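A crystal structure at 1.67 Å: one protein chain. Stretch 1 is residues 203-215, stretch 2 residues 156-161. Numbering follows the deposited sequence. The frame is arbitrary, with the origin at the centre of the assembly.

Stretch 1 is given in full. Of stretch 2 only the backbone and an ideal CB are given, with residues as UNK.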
# COMPACT_ATOMS: atom_id res chain seq x y z
N ASP A 203 -36.47 8.99 14.13
CA ASP A 203 -35.34 9.40 13.28
C ASP A 203 -35.44 10.87 12.89
O ASP A 203 -34.52 11.66 13.14
CB ASP A 203 -35.29 8.56 12.00
CG ASP A 203 -35.13 7.10 12.28
OD1 ASP A 203 -34.14 6.71 12.90
OD2 ASP A 203 -36.00 6.33 11.88
N TYR A 204 -36.56 11.26 12.28
CA TYR A 204 -36.72 12.65 11.89
C TYR A 204 -36.62 13.63 13.05
O TYR A 204 -36.07 14.71 12.89
CB TYR A 204 -38.01 12.89 11.11
CG TYR A 204 -37.80 12.88 9.61
CD1 TYR A 204 -37.70 14.06 8.88
CD2 TYR A 204 -37.73 11.69 8.93
CE1 TYR A 204 -37.52 14.03 7.50
CE2 TYR A 204 -37.53 11.64 7.56
CZ TYR A 204 -37.45 12.80 6.85
OH TYR A 204 -37.27 12.73 5.48
N ASP A 205 -37.14 13.26 14.22
CA ASP A 205 -37.02 14.13 15.39
C ASP A 205 -35.56 14.51 15.64
O ASP A 205 -35.23 15.67 15.88
CB ASP A 205 -37.59 13.45 16.63
CG ASP A 205 -39.11 13.44 16.66
OD1 ASP A 205 -39.76 14.13 15.83
OD2 ASP A 205 -39.67 12.73 17.53
N ARG A 206 -34.70 13.50 15.55
CA ARG A 206 -33.27 13.68 15.79
C ARG A 206 -32.55 14.34 14.61
O ARG A 206 -31.68 15.17 14.81
CB ARG A 206 -32.67 12.33 16.22
CG ARG A 206 -33.21 11.90 17.59
CD ARG A 206 -33.03 10.44 17.92
NE ARG A 206 -33.47 10.22 19.30
CZ ARG A 206 -34.74 10.10 19.68
NH1 ARG A 206 -35.73 10.13 18.78
NH2 ARG A 206 -35.04 9.95 20.98
N TYR A 207 -32.95 14.03 13.37
CA TYR A 207 -32.47 14.78 12.21
C TYR A 207 -32.70 16.30 12.39
O TYR A 207 -31.82 17.12 12.12
CB TYR A 207 -33.12 14.33 10.87
CG TYR A 207 -33.03 12.86 10.48
CD1 TYR A 207 -32.08 11.99 11.05
CD2 TYR A 207 -33.87 12.33 9.49
CE1 TYR A 207 -32.02 10.65 10.68
CE2 TYR A 207 -33.82 10.99 9.12
CZ TYR A 207 -32.89 10.15 9.71
OH TYR A 207 -32.85 8.83 9.34
N LEU A 208 -33.91 16.67 12.83
CA LEU A 208 -34.27 18.08 12.97
C LEU A 208 -33.59 18.73 14.18
O LEU A 208 -33.13 19.86 14.09
CB LEU A 208 -35.80 18.27 13.00
CG LEU A 208 -36.43 18.52 11.62
CD1 LEU A 208 -36.04 19.89 11.09
CD2 LEU A 208 -36.07 17.45 10.61
N SER A 209 -33.51 18.00 15.28
CA SER A 209 -32.76 18.49 16.46
C SER A 209 -31.34 18.90 16.08
O SER A 209 -30.85 19.98 16.47
CB SER A 209 -32.74 17.43 17.55
OG SER A 209 -31.93 17.86 18.64
N LEU A 210 -30.66 18.07 15.30
CA LEU A 210 -29.31 18.40 14.85
C LEU A 210 -29.29 19.64 13.97
O LEU A 210 -28.45 20.53 14.15
CB LEU A 210 -28.68 17.21 14.11
CG LEU A 210 -28.26 15.99 14.96
CD1 LEU A 210 -27.90 14.80 14.07
CD2 LEU A 210 -27.10 16.32 15.88
N LEU A 211 -30.23 19.72 13.02
CA LEU A 211 -30.36 20.88 12.16
C LEU A 211 -30.51 22.15 12.99
O LEU A 211 -29.81 23.14 12.75
CB LEU A 211 -31.57 20.72 11.21
CG LEU A 211 -31.72 21.73 10.05
CD1 LEU A 211 -32.70 21.19 9.02
CD2 LEU A 211 -32.16 23.12 10.50
N TYR A 212 -31.41 22.11 13.98
CA TYR A 212 -31.67 23.29 14.81
C TYR A 212 -30.44 23.69 15.60
O TYR A 212 -30.15 24.88 15.74
CB TYR A 212 -32.87 23.07 15.75
CG TYR A 212 -34.20 22.87 15.05
CD1 TYR A 212 -34.54 23.61 13.92
CD2 TYR A 212 -35.14 21.96 15.53
CE1 TYR A 212 -35.75 23.44 13.29
CE2 TYR A 212 -36.35 21.78 14.89
CZ TYR A 212 -36.65 22.53 13.78
OH TYR A 212 -37.85 22.37 13.13
N LEU A 213 -29.69 22.71 16.11
CA LEU A 213 -28.42 23.01 16.78
C LEU A 213 -27.46 23.72 15.83
O LEU A 213 -26.89 24.75 16.16
CB LEU A 213 -27.77 21.73 17.35
CG LEU A 213 -26.36 21.90 17.92
CD1 LEU A 213 -26.43 22.83 19.14
CD2 LEU A 213 -25.74 20.57 18.28
N PHE A 214 -27.27 23.17 14.63
CA PHE A 214 -26.33 23.78 13.68
C PHE A 214 -26.75 25.19 13.29
O PHE A 214 -25.90 26.08 13.16
CB PHE A 214 -26.19 22.91 12.42
CG PHE A 214 -25.81 21.48 12.69
CD1 PHE A 214 -25.17 21.09 13.87
CD2 PHE A 214 -26.04 20.51 11.72
CE1 PHE A 214 -24.81 19.77 14.08
CE2 PHE A 214 -25.70 19.19 11.94
CZ PHE A 214 -25.10 18.82 13.12
N ARG A 215 -28.05 25.39 13.10
CA ARG A 215 -28.62 26.69 12.74
C ARG A 215 -28.38 27.68 13.86
O ARG A 215 -27.98 28.82 13.61
CB ARG A 215 -30.12 26.56 12.43
CG ARG A 215 -30.76 27.81 11.83
CD ARG A 215 -32.24 27.60 11.53
NE ARG A 215 -33.03 27.48 12.75
CZ ARG A 215 -34.33 27.16 12.79
NH1 ARG A 215 -35.02 26.91 11.68
NH2 ARG A 215 -34.95 27.09 13.97
N UNK A 156 -18.63 13.04 9.93
CA UNK A 156 -19.96 13.57 9.63
C UNK A 156 -20.64 13.91 10.95
O UNK A 156 -20.50 13.20 11.96
CB UNK A 156 -20.79 12.57 8.82
N UNK A 157 -21.39 15.02 10.94
CA UNK A 157 -22.13 15.48 12.11
C UNK A 157 -23.64 15.28 11.97
O UNK A 157 -24.39 15.57 12.91
CB UNK A 157 -21.83 16.96 12.36
N UNK A 158 -24.08 14.73 10.84
CA UNK A 158 -25.48 14.45 10.63
C UNK A 158 -25.59 13.18 9.81
O UNK A 158 -24.86 13.07 8.82
CB UNK A 158 -26.19 15.62 9.94
N UNK A 159 -26.49 12.25 10.17
CA UNK A 159 -26.65 11.03 9.37
C UNK A 159 -26.97 11.31 7.88
O UNK A 159 -26.62 10.51 7.01
CB UNK A 159 -27.76 10.17 9.98
N UNK A 160 -27.64 12.43 7.59
CA UNK A 160 -27.90 12.84 6.20
C UNK A 160 -26.63 12.94 5.38
O UNK A 160 -26.66 12.70 4.16
CB UNK A 160 -28.63 14.19 6.17
N UNK A 161 -25.51 13.29 6.02
CA UNK A 161 -24.26 13.48 5.29
C UNK A 161 -23.64 12.18 4.76
O UNK A 161 -22.84 12.23 3.81
CB UNK A 161 -23.25 14.18 6.20

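Stretch 1 is a helix, and Y207, L210 and F214 direct their CA-to-CB bonds toward the short segment beside it. Position 156 has extended backbone angles (-99/142), and nothing of the helix lies within 5.5 Å of its ideal CB. The helix sets no requirement there; the residue is I156, which makes no contact with it.

At 157 the CB points sideways, but its ideal position is 3.8 Å from F214 CZ. A modest apolar side chain would suit this aromatic neighbour: alanine, valine, isoleucine or leucine. The residue is V157, chi1 in the m well, and its CG2 packs 3.6 Å from F214 CZ. Its carbonyl meets the edge of the phenyl ring, with V157 O 3.3 Å from F214 CZ.

The CA atoms come nearest at 158, whose CA is 6.9 Å from L210 CA. The ideal CB is 4.1 Å from F214 CE2 and 4.5 Å from L210 CD1, so the surroundings look apolar, yet Y207 O, one turn earlier in the helix, lies about 6.2 Å from the ideal CB, within reach of a longer side chain. Glutamine or histidine could end in a donor; a purely apolar one could pack here but would not use this oxygen. The residue is H158. Its NE2 donates to Y207 O at 2.9 Å, an oxygen that also accepts the helical bond from L211 N, at 3.2 Å. L210 CD1 sits over one imidazole face, 4.1 Å from the ring centroid, in a CH-pi contact. H158 ND1 accepts from the backbone N of residue 160 at 3.1 Å, so both ring nitrogens are engaged.

At 159 the CB points toward the helix, 4.3 Å from Y207 CE1, and phi is -56°. A compact apolar residue would fit, and that phi also admits proline. The residue is P159: its CG touches Y207 CE1 at 3.6 Å, and its CD lies 3.8 Å from L210 CD1.

From 160 the CB points sideways with no helix atom within 5.5 Å, so a small side chain would fall short. Methionine or phenylalanine could reach Y207; a broad side chain such as tryptophan could span to Y204, L208 and L211 as well. The residue is W160. Y207 CB lies over its six-membered ring, 4.0 Å from the centroid, while L208 CD2 approaches W160 CH2 at 4.1 Å. W160 NE1 donates to a water at 2.9 Å, which also hydrogen-bonds Y204 OH at 3.2 Å.

At 161 no helix atom lies within 5.5 Å of the ideal CB, so many side chains would suit. E161 braces its own segment, with OE2 accepting from V157 N at 2.9 Å.

Stretch 2, residues 156-161: IVHPWE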
# COMPACT_ATOMS: atom_id res chain seq x y z
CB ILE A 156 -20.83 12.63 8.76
CG1 ILE A 156 -21.03 11.25 9.38
CG2 ILE A 156 -20.24 12.54 7.35
CD1 ILE A 156 -22.11 10.42 8.73
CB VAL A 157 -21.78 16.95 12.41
CG1 VAL A 157 -20.29 17.07 12.75
CG2 VAL A 157 -22.15 17.87 11.25
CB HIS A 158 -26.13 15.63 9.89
CG HIS A 158 -27.61 15.66 10.02
ND1 HIS A 158 -28.42 14.66 9.53
CD2 HIS A 158 -28.44 16.54 10.65
CE1 HIS A 158 -29.68 14.92 9.84
NE2 HIS A 158 -29.72 16.06 10.51
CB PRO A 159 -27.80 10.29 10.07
CG PRO A 159 -28.49 11.34 10.90
CD PRO A 159 -27.39 12.26 11.34
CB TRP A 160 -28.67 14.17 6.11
CG TRP A 160 -30.17 14.05 6.33
CD1 TRP A 160 -30.93 12.98 6.02
CD2 TRP A 160 -31.07 15.06 6.82
NE1 TRP A 160 -32.26 13.24 6.31
CE2 TRP A 160 -32.36 14.50 6.82
CE3 TRP A 160 -30.90 16.37 7.29
CZ2 TRP A 160 -33.49 15.21 7.26
CZ3 TRP A 160 -32.02 17.07 7.74
CH2 TRP A 160 -33.29 16.49 7.71
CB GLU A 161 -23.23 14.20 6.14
CG GLU A 161 -23.68 15.58 6.58
CD GLU A 161 -22.59 16.34 7.27
OE1 GLU A 161 -22.31 17.48 6.85
OE2 GLU A 161 -21.99 15.79 8.21
O HOH W 1 -34.42 11.38 5.58
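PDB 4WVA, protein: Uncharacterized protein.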